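Local structure of OsmC family protein (Rhodothermus marinus, 5CML) at residues L62-G70 / R164-F172. The protein probably hydrolyses carboxyl esters with its alpha/beta-hydrolase domain, the part present here of a longer protein that also carries an OsmC domain. Numbering follows the deposited sequence.
Sequences LRFDFTGLG and RPFRIKKQF
Phe66 and Thr67 lay a ring edge and a methine against Phe172 and Phe166, joining the loop after strand 59-65 of the alpha/beta-hydrolase sheet to the small antiparallel sheet and helix 170-179. The buried side is tight and aromatic. Phe66 swings its ring clear of the backbone N (chi1 -168°), which carries it to Phe172 in a T-shaped pair: CZ comes 3.6 Å from Phe172 CE1, off-centre over that ring's face, with the planes at 69°. Phe66 also touches the GxSxG segment that probably forms the nucleophile elbow. Beta-branched Thr67 makes a CH-pi contact, its CB 3.8 Å from the Phe166 ring centroid and 17° off the normal.

Polar groups fix Thr67 for this role. Asp65 OD1 takes the Thr67 hydroxyl at 2.7 Å through its syn lone pair and Thr67 N from above the carboxylate plane, the latter closing an Asx turn. Thr67 OG1 also accepts from Leu69 N at 2.9 Å, an ST turn; threonine suits the place because its hydroxyl both donates and accepts. Gly68 closes the type I turn 65-68 with a positive phi, which favours glycine.

Toward solvent the contact loosens. No direct hydrogen bond joins the segments; one water donates to Phe66 O and Arg167 O, another to Thr67 O (2.6 Å) while accepting weakly from Arg167 N (3.3 Å). Arg167 sends its guanidinium away to Glu156. Exposed Arg164, bent at chi3, has the long aliphatic chain and flat guanidinium to lie along Leu69, whose fork gives CD1 to the guanidinium face while CD2 meets Phe166 CB at 3.7 Å.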
loop_
_atom_site.group_PDB
_atom_site.type_symbol
_atom_site.label_atom_id
_atom_site.label_comp_id
_atom_site.label_asym_id
_atom_site.label_seq_id
_atom_site.Cartn_x
_atom_site.Cartn_y
_atom_site.Cartn_z
ATOM N N LEU A 62 -8.987 -0.571 -5.730
ATOM C CA LEU A 62 -9.305 0.668 -5.025
ATOM C C LEU A 62 -7.988 1.336 -4.638
ATOM O O LEU A 62 -7.260 0.861 -3.756
ATOM C CB LEU A 62 -10.166 0.415 -3.787
ATOM C CG LEU A 62 -10.646 1.669 -3.040
ATOM C CD1 LEU A 62 -11.652 2.466 -3.888
ATOM C CD2 LEU A 62 -11.274 1.299 -1.723
ATOM N N ARG A 63 -7.695 2.445 -5.297
ATOM C CA ARG A 63 -6.497 3.212 -5.011
ATOM C C ARG A 63 -6.776 4.179 -3.894
ATOM O O ARG A 63 -7.668 5.027 -3.994
ATOM C CB ARG A 63 -6.041 3.965 -6.247
ATOM C CG ARG A 63 -5.527 3.069 -7.327
ATOM C CD ARG A 63 -5.029 3.865 -8.479
ATOM N NE ARG A 63 -6.080 4.197 -9.439
ATOM C CZ ARG A 63 -6.332 5.422 -9.885
ATOM N NH1 ARG A 63 -5.658 6.475 -9.411
ATOM N NH2 ARG A 63 -7.285 5.593 -10.795
ATOM N N PHE A 64 -6.017 4.034 -2.819
ATOM C CA PHE A 64 -6.170 4.889 -1.665
ATOM C C PHE A 64 -4.898 5.691 -1.494
ATOM O O PHE A 64 -3.821 5.128 -1.308
ATOM C CB PHE A 64 -6.467 4.064 -0.422
ATOM C CG PHE A 64 -6.613 4.882 0.810
ATOM C CD1 PHE A 64 -7.829 5.461 1.123
ATOM C CD2 PHE A 64 -5.530 5.097 1.649
ATOM C CE1 PHE A 64 -7.974 6.224 2.259
ATOM C CE2 PHE A 64 -5.670 5.864 2.794
ATOM C CZ PHE A 64 -6.889 6.428 3.093
ATOM N N ASP A 65 -5.035 7.006 -1.585
ATOM C CA ASP A 65 -3.903 7.916 -1.466
ATOM C C ASP A 65 -3.502 8.097 -0.010
ATOM O O ASP A 65 -4.146 8.831 0.750
ATOM C CB ASP A 65 -4.263 9.264 -2.087
ATOM C CG ASP A 65 -3.223 10.321 -1.827
ATOM O OD1 ASP A 65 -2.036 9.973 -1.622
ATOM O OD2 ASP A 65 -3.599 11.509 -1.832
ATOM N N PHE A 66 -2.410 7.441 0.362
ATOM C CA PHE A 66 -1.971 7.408 1.749
ATOM C C PHE A 66 -1.425 8.758 2.196
ATOM O O PHE A 66 -1.344 9.038 3.389
ATOM C CB PHE A 66 -0.913 6.307 1.908
ATOM C CG PHE A 66 -0.580 5.987 3.324
ATOM C CD1 PHE A 66 -1.350 5.093 4.049
ATOM C CD2 PHE A 66 0.500 6.592 3.938
ATOM C CE1 PHE A 66 -1.032 4.807 5.394
ATOM C CE2 PHE A 66 0.821 6.303 5.262
ATOM C CZ PHE A 66 0.052 5.406 5.980
ATOM N N THR A 67 -1.041 9.596 1.236
ATOM C CA THR A 67 -0.404 10.868 1.556
ATOM C C THR A 67 -1.387 11.953 1.954
ATOM O O THR A 67 -0.993 12.940 2.565
ATOM C CB THR A 67 0.388 11.421 0.370
ATOM O OG1 THR A 67 -0.543 11.917 -0.597
ATOM C CG2 THR A 67 1.296 10.358 -0.255
ATOM N N GLY A 68 -2.658 11.793 1.585
ATOM C CA GLY A 68 -3.644 12.843 1.804
ATOM C C GLY A 68 -3.479 14.060 0.895
ATOM O O GLY A 68 -4.219 15.038 1.017
ATOM N N LEU A 69 -2.520 14.011 -0.025
ATOM C CA LEU A 69 -2.281 15.136 -0.928
ATOM C C LEU A 69 -3.396 15.287 -1.958
ATOM O O LEU A 69 -3.552 16.351 -2.561
ATOM C CB LEU A 69 -0.936 14.974 -1.648
ATOM C CG LEU A 69 0.318 15.024 -0.772
ATOM C CD1 LEU A 69 1.570 14.625 -1.588
ATOM C CD2 LEU A 69 0.478 16.411 -0.151
ATOM N N GLY A 70 -4.173 14.228 -2.159
ATOM C CA GLY A 70 -5.225 14.238 -3.158
ATOM C C GLY A 70 -4.662 14.321 -4.561
ATOM O O GLY A 70 -5.409 14.299 -5.541
ATOM N N ARG A 164 6.995 15.454 -3.287
ATOM C CA ARG A 164 6.158 16.410 -2.576
ATOM C C ARG A 164 6.001 15.904 -1.133
ATOM O O ARG A 164 5.586 14.765 -0.926
ATOM C CB ARG A 164 4.794 16.551 -3.245
ATOM C CG ARG A 164 4.816 17.169 -4.640
ATOM C CD ARG A 164 3.604 16.723 -5.468
ATOM N NE ARG A 164 2.338 16.975 -4.780
ATOM C CZ ARG A 164 1.144 16.572 -5.218
ATOM N NH1 ARG A 164 1.035 15.878 -6.347
ATOM N NH2 ARG A 164 0.052 16.859 -4.526
ATOM N N PRO A 165 6.347 16.732 -0.134
ATOM C CA PRO A 165 6.170 16.255 1.237
ATOM C C PRO A 165 4.702 16.241 1.651
ATOM O O PRO A 165 3.874 16.885 0.997
ATOM C CB PRO A 165 6.973 17.267 2.070
ATOM C CG PRO A 165 6.994 18.502 1.253
ATOM C CD PRO A 165 6.979 18.063 -0.180
ATOM N N PHE A 166 4.379 15.530 2.728
ATOM C CA PHE A 166 2.988 15.455 3.168
ATOM C C PHE A 166 2.877 15.243 4.667
ATOM O O PHE A 166 3.869 14.987 5.340
ATOM C CB PHE A 166 2.237 14.340 2.410
ATOM C CG PHE A 166 2.799 12.947 2.600
ATOM C CD1 PHE A 166 3.805 12.477 1.775
ATOM C CD2 PHE A 166 2.277 12.091 3.566
ATOM C CE1 PHE A 166 4.303 11.193 1.918
ATOM C CE2 PHE A 166 2.768 10.792 3.710
ATOM C CZ PHE A 166 3.787 10.351 2.894
ATOM N N ARG A 167 1.657 15.371 5.177
ATOM C CA ARG A 167 1.391 15.192 6.604
ATOM C C ARG A 167 0.734 13.858 6.884
ATOM O O ARG A 167 -0.037 13.368 6.059
ATOM C CB ARG A 167 0.467 16.289 7.134
ATOM C CG ARG A 167 0.910 17.700 6.847
ATOM C CD ARG A 167 -0.280 18.648 6.946
ATOM N NE ARG A 167 -0.598 18.937 8.340
ATOM C CZ ARG A 167 0.120 19.748 9.108
ATOM N NH1 ARG A 167 1.203 20.339 8.614
ATOM N NH2 ARG A 167 -0.233 19.960 10.371
ATOM N N ILE A 168 1.022 13.282 8.047
ATOM C CA ILE A 168 0.270 12.135 8.554
ATOM C C ILE A 168 0.101 12.253 10.073
ATOM O O ILE A 168 0.808 13.024 10.723
ATOM C CB ILE A 168 0.955 10.789 8.221
ATOM C CG1 ILE A 168 2.343 10.716 8.859
ATOM C CG2 ILE A 168 1.014 10.605 6.719
ATOM C CD1 ILE A 168 2.915 9.299 8.866
ATOM N N LYS A 169 -0.833 11.492 10.639
ATOM C CA LYS A 169 -0.990 11.460 12.097
ATOM C C LYS A 169 0.223 10.833 12.819
ATOM O O LYS A 169 0.761 9.806 12.385
ATOM C CB LYS A 169 -2.261 10.690 12.465
ATOM C CG LYS A 169 -3.541 11.262 11.855
ATOM C CD LYS A 169 -3.730 12.718 12.255
ATOM C CE LYS A 169 -5.178 13.161 12.142
ATOM N NZ LYS A 169 -5.372 14.550 12.674
ATOM N N LYS A 170 0.665 11.457 13.912
ATOM C CA LYS A 170 1.690 10.846 14.772
ATOM C C LYS A 170 1.212 9.490 15.285
ATOM O O LYS A 170 2.026 8.599 15.558
ATOM C CB LYS A 170 2.041 11.748 15.956
ATOM C CG LYS A 170 2.767 13.034 15.582
ATOM C CD LYS A 170 3.004 13.906 16.820
ATOM C CE LYS A 170 3.270 15.362 16.455
ATOM N NZ LYS A 170 3.480 16.226 17.661
ATOM N N GLN A 171 -0.106 9.341 15.394
ATOM C CA GLN A 171 -0.727 8.082 15.794
ATOM C C GLN A 171 -0.261 6.931 14.898
ATOM O O GLN A 171 -0.137 5.798 15.362
ATOM C CB GLN A 171 -2.266 8.212 15.759
ATOM C CG GLN A 171 -3.036 6.930 16.115
ATOM C CD GLN A 171 -4.534 7.037 15.847
ATOM O OE1 GLN A 171 -4.970 7.748 14.938
ATOM N NE2 GLN A 171 -5.327 6.326 16.643
ATOM N N PHE A 172 0.013 7.215 13.624
ATOM C CA PHE A 172 0.459 6.171 12.714
ATOM C C PHE A 172 1.741 5.488 13.219
ATOM O O PHE A 172 1.767 4.277 13.375
ATOM C CB PHE A 172 0.691 6.730 11.303
ATOM C CG PHE A 172 1.297 5.738 10.355
ATOM C CD1 PHE A 172 0.547 4.677 9.871
ATOM C CD2 PHE A 172 2.619 5.861 9.947
ATOM C CE1 PHE A 172 1.105 3.747 9.013
ATOM C CE2 PHE A 172 3.180 4.933 9.076
ATOM C CZ PHE A 172 2.419 3.881 8.607
HETATM O O HOH W 1 -1.954 11.252 4.962
HETATM O O HOH W 2 -1.150 15.424 3.427
#